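Local coordinates for putative uncharacterized protein (Enterobacter cloacae, PDB 4HFK) that probably acts as an immunity protein of a type VI secretion system, binding and neutralising a cognate amidase effector, at residues I14-W18 with N54-D59; V19-I24 with C83-A87. One frame throughout, in Å; residues are numbered along the deposited sequence.

Contact 1: residues I14-W18 with N54-D59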
# COMPACT_ATOMS: atom_id res chain seq x y z
N ILE B 14 1.82 11.30 -3.69
CA ILE B 14 2.07 10.65 -4.97
C ILE B 14 3.44 9.96 -4.95
O ILE B 14 3.58 8.81 -5.37
CB ILE B 14 1.94 11.65 -6.14
CG1 ILE B 14 0.45 11.95 -6.40
CG2 ILE B 14 2.56 11.08 -7.42
CD1 ILE B 14 0.22 13.17 -7.26
N PHE B 15 4.45 10.66 -4.44
CA PHE B 15 5.78 10.07 -4.32
C PHE B 15 5.82 8.93 -3.30
O PHE B 15 6.40 7.86 -3.56
CB PHE B 15 6.82 11.15 -3.98
CG PHE B 15 8.24 10.68 -4.14
CD1 PHE B 15 8.79 10.51 -5.40
CD2 PHE B 15 9.02 10.40 -3.03
CE1 PHE B 15 10.09 10.08 -5.56
CE2 PHE B 15 10.33 9.95 -3.18
CZ PHE B 15 10.87 9.80 -4.45
N GLU B 16 5.20 9.13 -2.14
CA GLU B 16 5.10 8.07 -1.14
C GLU B 16 4.46 6.80 -1.70
O GLU B 16 4.94 5.69 -1.46
CB GLU B 16 4.29 8.55 0.08
CG GLU B 16 5.04 9.57 0.94
CD GLU B 16 4.10 10.38 1.84
OE1 GLU B 16 2.87 10.12 1.84
OE2 GLU B 16 4.61 11.29 2.53
N ASN B 17 3.38 6.96 -2.44
CA ASN B 17 2.68 5.83 -3.02
C ASN B 17 3.51 5.15 -4.10
O ASN B 17 3.50 3.92 -4.21
CB ASN B 17 1.30 6.27 -3.54
CG ASN B 17 0.39 6.74 -2.40
OD1 ASN B 17 0.66 6.44 -1.23
ND2 ASN B 17 -0.67 7.48 -2.73
N TRP B 18 4.25 5.93 -4.89
CA TRP B 18 5.23 5.34 -5.80
C TRP B 18 6.19 4.44 -5.02
O TRP B 18 6.40 3.27 -5.38
CB TRP B 18 6.02 6.41 -6.58
CG TRP B 18 7.00 5.78 -7.56
CD1 TRP B 18 6.74 5.37 -8.84
CD2 TRP B 18 8.39 5.47 -7.32
NE1 TRP B 18 7.89 4.84 -9.42
CE2 TRP B 18 8.91 4.90 -8.50
CE3 TRP B 18 9.25 5.65 -6.22
CZ2 TRP B 18 10.24 4.48 -8.61
CZ3 TRP B 18 10.57 5.24 -6.34
CH2 TRP B 18 11.05 4.66 -7.53
N ASN B 54 15.20 11.65 -8.62
CA ASN B 54 14.60 11.40 -7.30
C ASN B 54 14.14 9.95 -7.17
O ASN B 54 14.34 9.32 -6.13
CB ASN B 54 13.42 12.35 -7.04
CG ASN B 54 13.86 13.79 -6.94
OD1 ASN B 54 14.59 14.28 -7.80
ND2 ASN B 54 13.44 14.49 -5.88
N PHE B 55 13.54 9.44 -8.23
CA PHE B 55 13.06 8.06 -8.26
C PHE B 55 14.21 7.06 -8.31
O PHE B 55 14.16 6.00 -7.66
CB PHE B 55 12.10 7.88 -9.45
CG PHE B 55 10.87 8.74 -9.37
CD1 PHE B 55 9.72 8.27 -8.73
CD2 PHE B 55 10.86 10.03 -9.89
CE1 PHE B 55 8.59 9.06 -8.64
CE2 PHE B 55 9.72 10.83 -9.79
CZ PHE B 55 8.60 10.35 -9.16
N GLU B 56 15.25 7.40 -9.08
CA GLU B 56 16.45 6.56 -9.17
C GLU B 56 17.11 6.41 -7.81
O GLU B 56 17.42 5.30 -7.38
CB GLU B 56 17.44 7.14 -10.19
CG GLU B 56 16.88 7.29 -11.61
CD GLU B 56 17.82 8.04 -12.53
OE1 GLU B 56 18.99 8.25 -12.15
OE2 GLU B 56 17.38 8.41 -13.64
N LYS B 57 17.33 7.52 -7.12
CA LYS B 57 17.90 7.47 -5.78
C LYS B 57 16.99 6.76 -4.78
O LYS B 57 17.45 5.98 -3.95
CB LYS B 57 18.22 8.88 -5.27
CG LYS B 57 19.30 9.59 -6.09
CD LYS B 57 19.68 10.92 -5.46
CE LYS B 57 20.77 11.63 -6.25
NZ LYS B 57 21.07 12.97 -5.66
N ALA B 58 15.68 7.02 -4.88
CA ALA B 58 14.71 6.39 -3.99
C ALA B 58 14.74 4.87 -4.11
O ALA B 58 14.58 4.15 -3.12
CB ALA B 58 13.31 6.91 -4.27
N ASP B 59 14.94 4.37 -5.32
CA ASP B 59 15.01 2.94 -5.55
C ASP B 59 16.19 2.32 -4.81
O ASP B 59 16.10 1.21 -4.30
CB ASP B 59 15.09 2.62 -7.04
CG ASP B 59 14.69 1.20 -7.35
OD1 ASP B 59 13.52 0.84 -7.11
OD2 ASP B 59 15.55 0.43 -7.82
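The ring of F55 overlaps two aromatic side chains of helix 11-27 at once, giving one face to F15 and its edge to W18. On the first side the pair is T-shaped: the edge of F15 comes over F55 with CE1 displaced toward the rim, the centroids 5.0 Å apart and the planes at 63°. On the second, F55 itself supplies the edge. Its CD1 stands above the middle of the indole, 3.4 Å from W18 CD2, and the planes are nearly perpendicular at 83°. The CB of F55 extends this overlap as a CH-pi contact, 4.2 Å from the centroid of the six-membered ring of W18. F15 and W18 both carry CG opposite the backbone N, which sends the two rings out one turn apart with F55 between them. The methyl of A58 touches both, with CB 3.8 Å from F15 CZ and equally far from W18 CZ3. The three rings meet by edges and faces, filling the span between helix axes that come no closer than 11.7 Å. Helix 31-47 adds A41 and W44 against W18 and L45 against F55, so the cluster joins three helices of the bundle.

Contact 2: residues V19-I24 with C83-A87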
# COMPACT_ATOMS: atom_id res chain seq x y z
N VAL B 19 6.78 4.99 -3.96
CA VAL B 19 7.76 4.24 -3.17
C VAL B 19 7.13 2.97 -2.59
O VAL B 19 7.73 1.89 -2.64
CB VAL B 19 8.35 5.08 -2.02
CG1 VAL B 19 9.20 4.20 -1.08
CG2 VAL B 19 9.19 6.24 -2.57
N GLN B 20 5.92 3.11 -2.04
CA GLN B 20 5.24 1.97 -1.42
C GLN B 20 4.92 0.88 -2.45
O GLN B 20 5.19 -0.30 -2.22
CB GLN B 20 3.95 2.42 -0.72
CG GLN B 20 3.48 1.46 0.38
CD GLN B 20 2.15 0.79 0.08
OE1 GLN B 20 1.65 0.86 -1.04
NE2 GLN B 20 1.57 0.13 1.08
N ASN B 21 4.35 1.28 -3.58
CA ASN B 21 3.96 0.33 -4.61
C ASN B 21 5.18 -0.39 -5.16
O ASN B 21 5.16 -1.60 -5.39
CB ASN B 21 3.22 1.02 -5.75
CG ASN B 21 1.80 1.42 -5.38
OD1 ASN B 21 1.05 1.89 -6.24
ND2 ASN B 21 1.43 1.27 -4.10
N ARG B 22 6.25 0.36 -5.36
CA ARG B 22 7.50 -0.23 -5.82
C ARG B 22 8.10 -1.20 -4.77
O ARG B 22 8.65 -2.25 -5.13
CB ARG B 22 8.50 0.86 -6.17
CG ARG B 22 9.82 0.33 -6.61
CD ARG B 22 10.35 1.10 -7.80
NE ARG B 22 11.64 0.58 -8.22
CZ ARG B 22 11.82 -0.20 -9.28
NH1 ARG B 22 10.78 -0.52 -10.05
NH2 ARG B 22 13.03 -0.63 -9.59
N CYS B 23 7.99 -0.85 -3.49
CA CYS B 23 8.43 -1.78 -2.45
C CYS B 23 7.65 -3.09 -2.51
O CYS B 23 8.23 -4.17 -2.41
CB CYS B 23 8.26 -1.18 -1.06
SG CYS B 23 9.49 0.01 -0.60
N ILE B 24 6.33 -2.98 -2.63
CA ILE B 24 5.47 -4.16 -2.75
C ILE B 24 5.93 -5.04 -3.90
O ILE B 24 5.98 -6.26 -3.76
CB ILE B 24 3.99 -3.76 -2.94
CG1 ILE B 24 3.47 -3.12 -1.64
CG2 ILE B 24 3.15 -4.97 -3.29
CD1 ILE B 24 2.11 -2.46 -1.77
N CYS B 83 6.74 -1.73 3.79
CA CYS B 83 6.64 -0.89 2.58
C CYS B 83 6.12 0.52 2.92
O CYS B 83 6.59 1.52 2.36
CB CYS B 83 5.74 -1.56 1.54
SG CYS B 83 6.37 -3.16 0.89
N THR B 84 5.16 0.61 3.83
CA THR B 84 4.64 1.92 4.20
C THR B 84 5.64 2.66 5.08
O THR B 84 5.84 3.88 4.92
CB THR B 84 3.26 1.83 4.89
OG1 THR B 84 2.29 1.42 3.93
CG2 THR B 84 2.84 3.18 5.46
N LEU B 85 6.30 1.94 5.99
CA LEU B 85 7.30 2.58 6.85
C LEU B 85 8.40 3.18 5.99
O LEU B 85 8.86 4.30 6.25
CB LEU B 85 7.89 1.57 7.85
CG LEU B 85 6.88 0.95 8.81
CD1 LEU B 85 7.58 0.12 9.87
CD2 LEU B 85 6.01 2.01 9.47
N ILE B 86 8.81 2.45 4.97
CA ILE B 86 9.86 2.91 4.07
C ILE B 86 9.42 4.15 3.30
O ILE B 86 10.19 5.12 3.19
CB ILE B 86 10.29 1.78 3.09
CG1 ILE B 86 11.11 0.73 3.84
CG2 ILE B 86 11.11 2.35 1.93
CD1 ILE B 86 11.44 -0.55 3.03
N ALA B 87 8.20 4.14 2.78
CA ALA B 87 7.67 5.28 2.02
C ALA B 87 7.67 6.57 2.85
O ALA B 87 7.84 7.67 2.32
CB ALA B 87 6.26 4.98 1.53
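Segments 19-24 and 83-87 run roughly antiparallel, their helix axes 141° apart in direction and 8.3 Å apart at closest approach. This is close packing, consistent with the small side chains of C83 and A87 on one helix and C23 on the other: the CA atoms of Q20 and C83 are 5.1 Å apart, and V19 lies similarly near A87. C83 makes the most extensive contact with the other helix. Its SG, placed opposite the carbonyl carbon by a chi1 of -64°, reaches 3.4 Å to CB of C23 and also touches CG1 of I24. The two cysteines therefore meet sulfur to methylene, not as a disulfide, and SG of C23 turns instead to I86, 3.8 Å from its CG2. At the other end V19 lays CG1 alongside the backbone of A87, 3.6 Å from A87 CA. Along one border the packing becomes polar. CG of Q20 lies against C83, and the bend at chi2 (-115°) then turns the amide so that NE2 gives a hydrogen bond to OG1 of T84, 3.2 Å long and tilted out of the amide plane. The same amide pairs with Q20 of the second subunit, so its bond to T84 lies beside the dimer contact, where I24 also meets its own copy. Within the chain, I62 of helix 52-66 packs on V19 and C23, L65 and L66 touch I86, and A37 of helix 31-47 touches I24.

Overall arrangement
Contacts 1 and 2 illustrate how one central helix can organise a small all-helical fold. Both draw on helix 11-27: its earlier turns meet helix 52-66, its later turns helix 79-87, and the contact centres lie about 9 Å apart. Since helices 52-66 and 79-87 follow each other in the chain, the N-terminal helix brings two later elements together, with 35 and 58 residues between the segments. The contacts also touch directly, through A87 packing on the backbone of E16. Both come near the other protein chain, probably the amidase partner (contact 1 through W18, F55 and E56, contact 2 through R22), and both reach the second subunit, contact 2 more extensively.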